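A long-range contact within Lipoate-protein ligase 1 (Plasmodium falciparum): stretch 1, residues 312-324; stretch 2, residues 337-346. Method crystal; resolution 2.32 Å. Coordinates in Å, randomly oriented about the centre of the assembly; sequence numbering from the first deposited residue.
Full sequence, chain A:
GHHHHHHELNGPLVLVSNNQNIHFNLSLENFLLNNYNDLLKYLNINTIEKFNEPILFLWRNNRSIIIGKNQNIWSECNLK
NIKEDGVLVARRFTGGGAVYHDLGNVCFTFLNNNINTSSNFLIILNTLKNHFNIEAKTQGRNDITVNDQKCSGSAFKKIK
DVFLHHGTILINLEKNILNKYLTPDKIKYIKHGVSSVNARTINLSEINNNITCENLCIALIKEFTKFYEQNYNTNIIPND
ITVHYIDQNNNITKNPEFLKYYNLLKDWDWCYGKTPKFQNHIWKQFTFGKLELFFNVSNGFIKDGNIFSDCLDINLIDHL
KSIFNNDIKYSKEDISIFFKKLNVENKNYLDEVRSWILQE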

# COMPACT_ATOMS: atom_id res chain seq x y z
N LEU A 312 6.36 -3.97 -5.86
CA LEU A 312 5.58 -2.75 -5.67
C LEU A 312 4.86 -2.31 -6.94
O LEU A 312 3.84 -1.61 -6.85
CB LEU A 312 6.49 -1.61 -5.20
CG LEU A 312 7.10 -1.71 -3.80
CD1 LEU A 312 8.13 -0.61 -3.61
CD2 LEU A 312 6.03 -1.64 -2.73
N ASP A 313 5.38 -2.69 -8.11
CA ASP A 313 4.81 -2.26 -9.38
C ASP A 313 3.69 -3.22 -9.77
O ASP A 313 3.85 -4.14 -10.57
CB ASP A 313 5.89 -2.19 -10.45
CG ASP A 313 5.52 -1.28 -11.61
OD1 ASP A 313 4.35 -1.31 -12.03
OD2 ASP A 313 6.40 -0.53 -12.09
N ILE A 314 2.52 -2.99 -9.16
CA ILE A 314 1.35 -3.83 -9.43
C ILE A 314 0.92 -3.72 -10.89
O ILE A 314 0.46 -4.70 -11.48
CB ILE A 314 0.21 -3.46 -8.46
CG1 ILE A 314 -0.12 -1.97 -8.54
CG2 ILE A 314 0.58 -3.87 -7.04
CD1 ILE A 314 -1.32 -1.54 -7.71
N ASN A 315 1.05 -2.53 -11.48
CA ASN A 315 0.71 -2.35 -12.89
C ASN A 315 1.52 -3.30 -13.76
O ASN A 315 0.97 -4.04 -14.59
CB ASN A 315 0.95 -0.90 -13.29
CG ASN A 315 0.88 -0.69 -14.79
OD1 ASN A 315 1.89 -0.81 -15.49
ND2 ASN A 315 -0.30 -0.36 -15.29
N LEU A 316 2.85 -3.28 -13.59
CA LEU A 316 3.71 -4.20 -14.32
C LEU A 316 3.21 -5.63 -14.20
O LEU A 316 3.17 -6.38 -15.19
CB LEU A 316 5.14 -4.08 -13.79
CG LEU A 316 6.27 -4.99 -14.30
CD1 LEU A 316 6.33 -6.30 -13.53
CD2 LEU A 316 6.16 -5.24 -15.80
N ILE A 317 2.77 -6.03 -13.01
CA ILE A 317 2.43 -7.43 -12.76
C ILE A 317 1.10 -7.79 -13.41
O ILE A 317 0.92 -8.91 -13.90
CB ILE A 317 2.44 -7.72 -11.25
CG1 ILE A 317 3.89 -7.86 -10.79
CG2 ILE A 317 1.61 -8.97 -10.92
CD1 ILE A 317 4.06 -8.24 -9.36
N ASP A 318 0.14 -6.86 -13.42
CA ASP A 318 -1.09 -7.12 -14.15
C ASP A 318 -0.82 -7.21 -15.64
O ASP A 318 -1.35 -8.10 -16.33
CB ASP A 318 -2.12 -6.03 -13.84
CG ASP A 318 -2.67 -6.13 -12.43
OD1 ASP A 318 -2.79 -7.26 -11.91
OD2 ASP A 318 -2.97 -5.07 -11.83
N HIS A 319 0.01 -6.30 -16.17
CA HIS A 319 0.39 -6.38 -17.57
C HIS A 319 1.07 -7.71 -17.88
O HIS A 319 0.92 -8.24 -18.99
CB HIS A 319 1.31 -5.21 -17.93
CG HIS A 319 0.57 -3.94 -18.20
ND1 HIS A 319 1.05 -2.70 -17.81
CD2 HIS A 319 -0.61 -3.70 -18.82
CE1 HIS A 319 0.20 -1.76 -18.18
NE2 HIS A 319 -0.81 -2.34 -18.79
N LEU A 320 1.81 -8.27 -16.93
CA LEU A 320 2.32 -9.63 -17.10
C LEU A 320 1.17 -10.64 -17.12
O LEU A 320 1.14 -11.53 -17.97
CB LEU A 320 3.32 -9.99 -16.00
CG LEU A 320 4.62 -9.18 -15.91
CD1 LEU A 320 5.56 -9.83 -14.91
CD2 LEU A 320 5.30 -9.04 -17.27
N LYS A 321 0.22 -10.49 -16.19
CA LYS A 321 -0.93 -11.39 -16.15
C LYS A 321 -1.71 -11.40 -17.45
O LYS A 321 -2.41 -12.37 -17.74
CB LYS A 321 -1.86 -11.00 -15.00
CG LYS A 321 -1.51 -11.65 -13.66
CD LYS A 321 -2.31 -11.02 -12.53
CE LYS A 321 -2.14 -11.80 -11.23
NZ LYS A 321 -3.02 -13.00 -11.17
N SER A 322 -1.61 -10.34 -18.26
CA SER A 322 -2.29 -10.32 -19.54
C SER A 322 -1.81 -11.42 -20.48
O SER A 322 -2.42 -11.62 -21.54
CB SER A 322 -2.12 -8.96 -20.22
OG SER A 322 -0.80 -8.79 -20.69
N ILE A 323 -0.75 -12.15 -20.13
CA ILE A 323 -0.26 -13.22 -20.99
C ILE A 323 -1.19 -14.43 -20.94
O ILE A 323 -1.25 -15.21 -21.89
CB ILE A 323 1.18 -13.62 -20.60
CG1 ILE A 323 1.79 -14.53 -21.67
CG2 ILE A 323 1.19 -14.31 -19.25
CD1 ILE A 323 3.23 -14.92 -21.42
N PHE A 324 -1.92 -14.60 -19.84
CA PHE A 324 -2.74 -15.78 -19.64
C PHE A 324 -4.11 -15.62 -20.29
O PHE A 324 -4.58 -14.50 -20.54
CB PHE A 324 -2.91 -16.06 -18.15
CG PHE A 324 -1.61 -16.18 -17.40
CD1 PHE A 324 -1.42 -15.50 -16.21
CD2 PHE A 324 -0.57 -16.96 -17.90
CE1 PHE A 324 -0.22 -15.60 -15.53
CE2 PHE A 324 0.62 -17.06 -17.22
CZ PHE A 324 0.80 -16.38 -16.03
N ILE A 337 7.31 -11.34 -29.07
CA ILE A 337 6.36 -10.41 -29.69
C ILE A 337 5.41 -9.86 -28.63
O ILE A 337 5.20 -8.65 -28.52
CB ILE A 337 5.59 -11.11 -30.82
CG1 ILE A 337 6.54 -11.46 -31.98
CG2 ILE A 337 4.42 -10.26 -31.31
CD1 ILE A 337 7.10 -10.26 -32.73
N PHE A 338 4.83 -10.75 -27.82
CA PHE A 338 3.87 -10.32 -26.82
C PHE A 338 4.47 -9.28 -25.88
O PHE A 338 3.81 -8.30 -25.53
CB PHE A 338 3.36 -11.52 -26.02
CG PHE A 338 2.55 -11.14 -24.82
CD1 PHE A 338 3.02 -11.40 -23.54
CD2 PHE A 338 1.33 -10.51 -24.97
CE1 PHE A 338 2.27 -11.04 -22.44
CE2 PHE A 338 0.58 -10.15 -23.86
CZ PHE A 338 1.05 -10.42 -22.60
N PHE A 339 5.73 -9.48 -25.47
CA PHE A 339 6.39 -8.47 -24.65
C PHE A 339 6.62 -7.18 -25.42
O PHE A 339 6.55 -6.09 -24.84
CB PHE A 339 7.71 -9.01 -24.11
CG PHE A 339 7.56 -9.84 -22.86
CD1 PHE A 339 7.60 -9.24 -21.62
CD2 PHE A 339 7.36 -11.20 -22.94
CE1 PHE A 339 7.46 -9.99 -20.47
CE2 PHE A 339 7.22 -11.96 -21.80
CZ PHE A 339 7.27 -11.35 -20.56
N LYS A 340 6.89 -7.28 -26.72
CA LYS A 340 7.04 -6.08 -27.53
C LYS A 340 5.74 -5.30 -27.62
O LYS A 340 5.76 -4.07 -27.80
CB LYS A 340 7.53 -6.45 -28.93
CG LYS A 340 8.21 -5.31 -29.68
CD LYS A 340 8.27 -5.57 -31.18
CE LYS A 340 9.46 -4.87 -31.81
NZ LYS A 340 9.28 -4.66 -33.27
N LYS A 341 4.60 -5.98 -27.49
CA LYS A 341 3.31 -5.32 -27.63
C LYS A 341 2.93 -4.49 -26.40
O LYS A 341 2.07 -3.61 -26.51
CB LYS A 341 2.22 -6.35 -27.89
N LEU A 342 3.56 -4.74 -25.25
CA LEU A 342 3.20 -4.04 -24.03
C LEU A 342 3.86 -2.67 -23.96
O LEU A 342 4.99 -2.48 -24.42
CB LEU A 342 3.61 -4.86 -22.80
CG LEU A 342 3.04 -6.28 -22.68
CD1 LEU A 342 3.82 -7.05 -21.63
CD2 LEU A 342 1.57 -6.23 -22.32
N ASN A 343 3.14 -1.71 -23.38
CA ASN A 343 3.69 -0.41 -23.01
C ASN A 343 3.43 -0.23 -21.52
O ASN A 343 2.30 0.02 -21.11
CB ASN A 343 3.07 0.72 -23.83
CG ASN A 343 1.56 0.76 -23.72
OD1 ASN A 343 0.90 -0.28 -23.70
ND2 ASN A 343 1.01 1.97 -23.64
N VAL A 344 4.49 -0.36 -20.71
CA VAL A 344 4.36 -0.41 -19.27
C VAL A 344 4.98 0.84 -18.66
O VAL A 344 5.64 1.63 -19.33
CB VAL A 344 5.00 -1.69 -18.68
CG1 VAL A 344 4.29 -2.92 -19.20
CG2 VAL A 344 6.49 -1.74 -19.02
N GLU A 345 4.77 1.01 -17.35
CA GLU A 345 5.38 2.12 -16.63
C GLU A 345 6.90 1.98 -16.61
O GLU A 345 7.62 2.93 -16.93
CB GLU A 345 4.83 2.20 -15.21
CG GLU A 345 3.72 3.23 -15.01
CD GLU A 345 2.48 2.93 -15.82
OE1 GLU A 345 2.42 1.86 -16.46
OE2 GLU A 345 1.55 3.76 -15.81
N ASN A 346 7.40 0.81 -16.22
CA ASN A 346 8.83 0.55 -16.09
C ASN A 346 9.24 -0.43 -17.18
O ASN A 346 8.93 -1.62 -17.11
CB ASN A 346 9.15 -0.00 -14.70
CG ASN A 346 10.63 0.00 -14.40
OD1 ASN A 346 11.46 -0.04 -15.30
ND2 ASN A 346 10.97 0.05 -13.11

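The contact joins a short helix that begins at Ile314 to the final part of a second helix, which begins earlier in the chain, and the loop that follows it, and it buries 547 Å² summed over both sides. The backbones stay well apart: the CA atoms of Ile323 and Phe338 are 7.7 Å from each other, and those of Leu320 and Phe339 8.7 Å. Side chains fill the gap, and no clear hydrogen bond crosses it.

Phe338 contributes the largest area. Its t rotamer (chi1 170°) extends the ring from a CA-to-CB bond that already points toward stretch 1, carrying the ring to Ser322 and Ile323. There CE1 of Phe338 lies 3.4 Å from CB of Ile323, a tight apolar contact, while OG of Ser322 sits near the ring plane, at the edge, 3.1 Å from CZ of Phe338. The p rotamer of Ser322 (chi1 72°) folds its hydroxyl back onto the helix, where OG of Ser322 donates a very short hydrogen bond of 2.5 Å to O of His319. The serine therefore satisfies its polarity within its own stretch and can lie against an aromatic ring. A type I turn from Lys321 to Phe324, with N of Phe324 bonded to O of Lys321 at 3.1 Å, carries the chain through this region.

Two side chains reach the interface by their conformation rather than by the direction in which they leave the backbone. Leu320 starts away from stretch 2, yet its m,t conformation brings CD2 of Leu320 within 4.0 Å of CE1 of Phe339; the phenylalanine likewise sets out sideways, and its m rotamer swings the ring closer. Leu342, in contrast, points toward the helix, and its m,t conformation places CD2 of Leu342 3.9 Å from both O of His319 and OG of Ser322.

Beyond Leu342 the chain runs past His319, whose CA-to-CB bond points toward stretch 2 and whose m rotamer (chi1 -80°) lays the imidazole beside Asn343 and Val344. ND1 of His319 approaches CG1 of Val344 to 3.5 Å, and CE1 of His319 lies 4.0 Å from O of Asn343, so the ring packs against both side chain and backbone.

At the start of the helix, the t rotamer of Asp313 (chi1 -159°) turns its carboxylate to the amide of Leu316 in the first turn: N of Leu316 donates to OD1 of Asp313 at 2.9 Å, a capping bond with a nearly straight angle of 167°. The other oxygen, OD2 of Asp313, is 3.8 Å from CB of Asn346, itself an N-cap residue.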